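FHA domain-containing protein FhaA (Mycobacterium tuberculosis, PDB 3PO8) regulates cell growth and peptidoglycan synthesis by binding MviN, and recognises phosphorylated MviN and PknB through its FHA domain. Local coordinates at residues A[61-64]-A[65-69]; A[70-74]-A[75-79]. All coordinates share one frame; numbering follows the deposited sequence.

In the fold
Both contacts are local and lie at the surface, centres about 10 Å apart and joined in series along the chain. Contact 1 is a polar turn between strands 56-60 and 68-69, beside a bound phosphate. Contact 2 is mainly apolar and runs from strand 72-73 round to strand 76-78. Strands 68-69 and 72-73 are neighbours in one sheet, whereas strand 76-78 belongs to the other, next to 56-60. The contacts meet where Thr-67 O and Val-74 N probably form a hydrogen bond, 3.2 Å apart, and where Val-69 packs on Trp-77. Hydroxyls and amides dominate the loop end, and side-chain carbon the link from one sheet to the other, still at the surface.

Contact 1: A[61-64]-A[65-69]; sequences LNST and NGTTV. With PO4 (phosphate ion), chain B.
Ser-63 and Gly-66 meet across a tight turn. The amide N of Gly-66 donates a weak hydrogen bond to Ser-63 OG, 2.8 Å long but bent to 124° at the hydrogen. With chi1 at 72°, OG sits between the backbone N and the carbonyl carbon of Ser-63, which turns it toward Gly-66. Gly-66 has a positive phi, which favours glycine.

Thr-64 and Asn-65 point the same way, side by side. Thr-64 CG2 lies 3.9 Å from Asn-65 OD1. A water also bridges the pair: it donates to Asn-65 OD1 at 2.9 Å and to Thr-64 O at 3.2 Å. The other branch of Thr-64 faces the anion, and OG1 donates to phosphate O4 at 2.7 Å. A chi1 of -63° sets OG1 beside the backbone N and leaves CG2 on the Asn-65 side.

A second shell holds these groups. Asp-60 OD2 is hydrogen-bonded to both Ser-63 OG and Thr-67 OG1, so one carboxylate oxygen links the two sides of the turn. Asn-65 ND2 bonds to Gly-41 O. Ser-43 OG and Arg-44 N also bind the phosphate, which probably came from the crystallisation liquor. Its place is consistent with the phosphothreonine pocket of FHA domains. The turn leaves strand 56-60 of one sheet and enters strand 68-69 of the other. Just before it, Thr-67 packs on Ile-85 of strand 84-87.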
loop_
_atom_site.group_PDB
_atom_site.type_symbol
_atom_site.label_atom_id
_atom_site.label_comp_id
_atom_site.label_asym_id
_atom_site.label_seq_id
_atom_site.Cartn_x
_atom_site.Cartn_y
_atom_site.Cartn_z
ATOM N N LEU A 61 3.807 -9.880 -0.584
ATOM C CA LEU A 61 3.304 -11.197 -0.165
ATOM C C LEU A 61 3.555 -12.234 -1.234
ATOM O O LEU A 61 2.614 -12.871 -1.703
ATOM C CB LEU A 61 1.810 -11.120 0.162
ATOM C CG LEU A 61 1.433 -10.214 1.328
ATOM C CD1 LEU A 61 -0.056 -10.054 1.477
ATOM C CD2 LEU A 61 2.052 -10.768 2.617
ATOM N N ASN A 62 4.823 -12.377 -1.630
ATOM C CA ASN A 62 5.213 -13.327 -2.666
ATOM C C ASN A 62 4.344 -13.132 -3.897
ATOM O O ASN A 62 3.825 -14.099 -4.484
ATOM C CB ASN A 62 5.096 -14.753 -2.128
ATOM C CG ASN A 62 5.736 -15.771 -3.041
ATOM O OD1 ASN A 62 6.634 -15.446 -3.827
ATOM N ND2 ASN A 62 5.288 -17.015 -2.937
ATOM N N SER A 63 4.187 -11.874 -4.300
ATOM C CA SER A 63 3.300 -11.547 -5.411
ATOM C C SER A 63 3.900 -12.039 -6.715
ATOM O O SER A 63 5.111 -12.229 -6.836
ATOM C CB SER A 63 3.040 -10.047 -5.471
ATOM O OG SER A 63 4.195 -9.365 -5.914
ATOM N N THR A 64 3.046 -12.260 -7.700
ATOM C CA THR A 64 3.504 -12.776 -8.984
ATOM C C THR A 64 4.415 -11.745 -9.660
ATOM O O THR A 64 5.475 -12.084 -10.160
ATOM C CB THR A 64 2.302 -13.114 -9.845
ATOM O OG1 THR A 64 1.545 -14.159 -9.211
ATOM C CG2 THR A 64 2.726 -13.539 -11.252
ATOM N N ASN A 65 4.009 -10.478 -9.648
ATOM C CA ASN A 65 4.724 -9.427 -10.403
ATOM C C ASN A 65 5.625 -8.519 -9.577
ATOM O O ASN A 65 6.317 -7.671 -10.126
ATOM C CB ASN A 65 3.734 -8.613 -11.231
ATOM C CG ASN A 65 3.120 -9.436 -12.347
ATOM O OD1 ASN A 65 3.798 -10.231 -12.973
ATOM N ND2 ASN A 65 1.844 -9.232 -12.616
ATOM N N GLY A 66 5.609 -8.705 -8.271
ATOM C CA GLY A 66 6.421 -7.897 -7.361
ATOM C C GLY A 66 5.863 -6.531 -7.022
ATOM O O GLY A 66 4.846 -6.107 -7.545
ATOM N N THR A 67 6.585 -5.864 -6.140
ATOM C CA THR A 67 6.224 -4.546 -5.654
ATOM C C THR A 67 7.469 -3.683 -5.697
ATOM O O THR A 67 8.555 -4.147 -5.400
ATOM C CB THR A 67 5.678 -4.616 -4.201
ATOM O OG1 THR A 67 4.539 -5.474 -4.164
ATOM C CG2 THR A 67 5.296 -3.252 -3.675
ATOM N N THR A 68 7.317 -2.417 -6.055
ATOM C CA THR A 68 8.400 -1.449 -5.889
ATOM C C THR A 68 7.953 -0.268 -5.061
ATOM O O THR A 68 6.776 0.067 -4.998
ATOM C CB THR A 68 8.978 -0.900 -7.206
ATOM O OG1 THR A 68 7.998 -0.118 -7.884
ATOM C CG2 THR A 68 9.392 -2.013 -8.120
ATOM N N VAL A 69 8.913 0.326 -4.380
ATOM C CA VAL A 69 8.690 1.598 -3.696
ATOM C C VAL A 69 9.752 2.561 -4.193
ATOM O O VAL A 69 10.941 2.241 -4.174
ATOM C CB VAL A 69 8.719 1.491 -2.155
ATOM C CG1 VAL A 69 8.407 2.871 -1.503
ATOM C CG2 VAL A 69 7.749 0.443 -1.671
HETATM P P PO4 B . -1.858 -14.353 -7.755
HETATM O O1 PO4 B . -1.127 -14.933 -6.565
HETATM O O2 PO4 B . -2.228 -15.531 -8.646
HETATM O O3 PO4 B . -3.110 -13.706 -7.223
HETATM O O4 PO4 B . -0.964 -13.428 -8.537
HETATM O O HOH W 1 6.371 -11.554 -13.175
#

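Contact 2: A[70-74]-A[75-79]; sequences NNAPV and QEWQL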
loop_
_atom_site.group_PDB
_atom_site.type_symbol
_atom_site.label_atom_id
_atom_site.label_comp_id
_atom_site.label_asym_id
_atom_site.label_seq_id
_atom_site.Cartn_x
_atom_site.Cartn_y
_atom_site.Cartn_z
ATOM N N ASN A 70 9.293 3.714 -4.687
ATOM C CA ASN A 70 10.182 4.713 -5.281
ATOM C C ASN A 70 11.048 4.060 -6.343
ATOM O O ASN A 70 12.256 4.319 -6.428
ATOM C CB ASN A 70 11.004 5.416 -4.211
ATOM C CG ASN A 70 10.128 6.130 -3.192
ATOM O OD1 ASN A 70 8.972 6.473 -3.469
ATOM N ND2 ASN A 70 10.676 6.373 -2.019
ATOM N N ASN A 71 10.406 3.180 -7.126
ATOM C CA ASN A 71 11.007 2.416 -8.214
ATOM C C ASN A 71 12.128 1.469 -7.803
ATOM O O ASN A 71 12.964 1.105 -8.631
ATOM C CB ASN A 71 11.473 3.358 -9.330
ATOM C CG ASN A 71 10.308 4.067 -10.039
ATOM O OD1 ASN A 71 9.292 3.434 -10.372
ATOM N ND2 ASN A 71 10.453 5.357 -10.257
ATOM N N ALA A 72 12.153 1.086 -6.527
ATOM C CA ALA A 72 13.112 0.112 -5.997
ATOM C C ALA A 72 12.364 -1.177 -5.697
ATOM O O ALA A 72 11.318 -1.132 -5.087
ATOM C CB ALA A 72 13.715 0.647 -4.720
ATOM N N PRO A 73 12.896 -2.335 -6.105
ATOM C CA PRO A 73 12.214 -3.574 -5.763
ATOM C C PRO A 73 12.305 -3.866 -4.279
ATOM O O PRO A 73 13.376 -3.723 -3.706
ATOM C CB PRO A 73 12.979 -4.621 -6.555
ATOM C CG PRO A 73 14.321 -4.016 -6.787
ATOM C CD PRO A 73 14.064 -2.580 -6.964
ATOM N N VAL A 74 11.203 -4.311 -3.682
ATOM C CA VAL A 74 11.135 -4.535 -2.251
ATOM C C VAL A 74 10.617 -5.913 -1.870
ATOM O O VAL A 74 9.827 -6.543 -2.588
ATOM C CB VAL A 74 10.298 -3.443 -1.545
ATOM C CG1 VAL A 74 10.869 -2.049 -1.841
ATOM C CG2 VAL A 74 8.850 -3.521 -1.929
ATOM N N GLN A 75 11.137 -6.390 -0.741
ATOM C CA GLN A 75 10.467 -7.443 0.014
ATOM C C GLN A 75 9.764 -6.680 1.127
ATOM O O GLN A 75 8.577 -6.363 0.976
ATOM C CB GLN A 75 11.448 -8.497 0.527
ATOM C CG GLN A 75 10.791 -9.579 1.323
ATOM C CD GLN A 75 9.619 -10.215 0.606
ATOM O OE1 GLN A 75 9.759 -10.687 -0.525
ATOM N NE2 GLN A 75 8.454 -10.228 1.257
ATOM N N GLU A 76 10.458 -6.348 2.218
ATOM C CA GLU A 76 9.930 -5.412 3.213
ATOM C C GLU A 76 10.535 -4.022 3.115
ATOM O O GLU A 76 11.660 -3.834 2.694
ATOM C CB GLU A 76 10.052 -5.952 4.634
ATOM C CG GLU A 76 9.347 -7.276 4.806
ATOM C CD GLU A 76 8.756 -7.535 6.194
ATOM O OE1 GLU A 76 8.891 -6.685 7.110
ATOM O OE2 GLU A 76 8.135 -8.617 6.353
ATOM N N TRP A 77 9.769 -3.024 3.502
ATOM C CA TRP A 77 10.152 -1.622 3.351
ATOM C C TRP A 77 9.476 -0.799 4.415
ATOM O O TRP A 77 8.299 -0.999 4.665
ATOM C CB TRP A 77 9.728 -1.142 1.972
ATOM C CG TRP A 77 10.024 0.282 1.664
ATOM C CD1 TRP A 77 9.298 1.362 2.035
ATOM C CD2 TRP A 77 11.140 0.783 0.929
ATOM N NE1 TRP A 77 9.878 2.513 1.569
ATOM C CE2 TRP A 77 11.020 2.186 0.893
ATOM C CE3 TRP A 77 12.230 0.183 0.296
ATOM C CZ2 TRP A 77 11.932 2.988 0.221
ATOM C CZ3 TRP A 77 13.135 0.988 -0.353
ATOM C CH2 TRP A 77 12.979 2.372 -0.380
ATOM N N GLN A 78 10.196 0.102 5.067
ATOM C CA GLN A 78 9.572 1.004 6.013
ATOM C C GLN A 78 9.156 2.259 5.284
ATOM O O GLN A 78 10.008 2.946 4.734
ATOM C CB GLN A 78 10.515 1.329 7.152
ATOM C CG GLN A 78 9.871 2.231 8.187
ATOM C CD GLN A 78 10.655 2.384 9.427
ATOM O OE1 GLN A 78 11.186 1.402 9.952
ATOM N NE2 GLN A 78 10.699 3.605 9.956
ATOM N N LEU A 79 7.856 2.530 5.261
ATOM C CA LEU A 79 7.319 3.602 4.459
ATOM C C LEU A 79 7.593 4.942 5.117
ATOM O O LEU A 79 7.617 5.062 6.348
ATOM C CB LEU A 79 5.822 3.399 4.235
ATOM C CG LEU A 79 5.408 2.273 3.310
ATOM C CD1 LEU A 79 3.965 1.979 3.468
ATOM C CD2 LEU A 79 5.691 2.611 1.834
#
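Val-74 and Trp-77 form the tight part of this contact. Val-74 CG1 comes within 3.4 Å of Trp-77 CE3 and 4.0 Å of CD2, so it touches the six-membered ring near its fusion with the pyrrole. The two side chains cross at about a right angle. Val-74 chi1 of -57° sets CG1 beside the backbone N, and CG2 turns instead toward the Gln-75 backbone. Trp-77 CG is anti to its own N (chi1 179°), which carries the indole back toward the preceding strand.

Farther along the ring the packing is looser. Ala-72 CB lies 4.4 Å from Trp-77 CZ3, and Asn-70 ND2 is 4.2 Å from CZ2. Asp-83 holds this end: its OD1 bonds to Asn-70 ND2 and its OD2 to Trp-77 NE1. Asn-70 OD1 accepts from Val-84 N. Val-69 packs against the indole as well.

The solvent side is polar. Gln-75 and Glu-76 both point away from the preceding strand. Gln-75 NE2 bonds to Asp-60 O. Glu-76 forms a salt bridge with Arg-50.

Strand 72-73 is an edge strand of one sheet and strand 76-78 an edge strand of the other. The link between them, with Trp-77 turned back over Val-74, is a crossover between the two sheets of the FHA beta-sandwich.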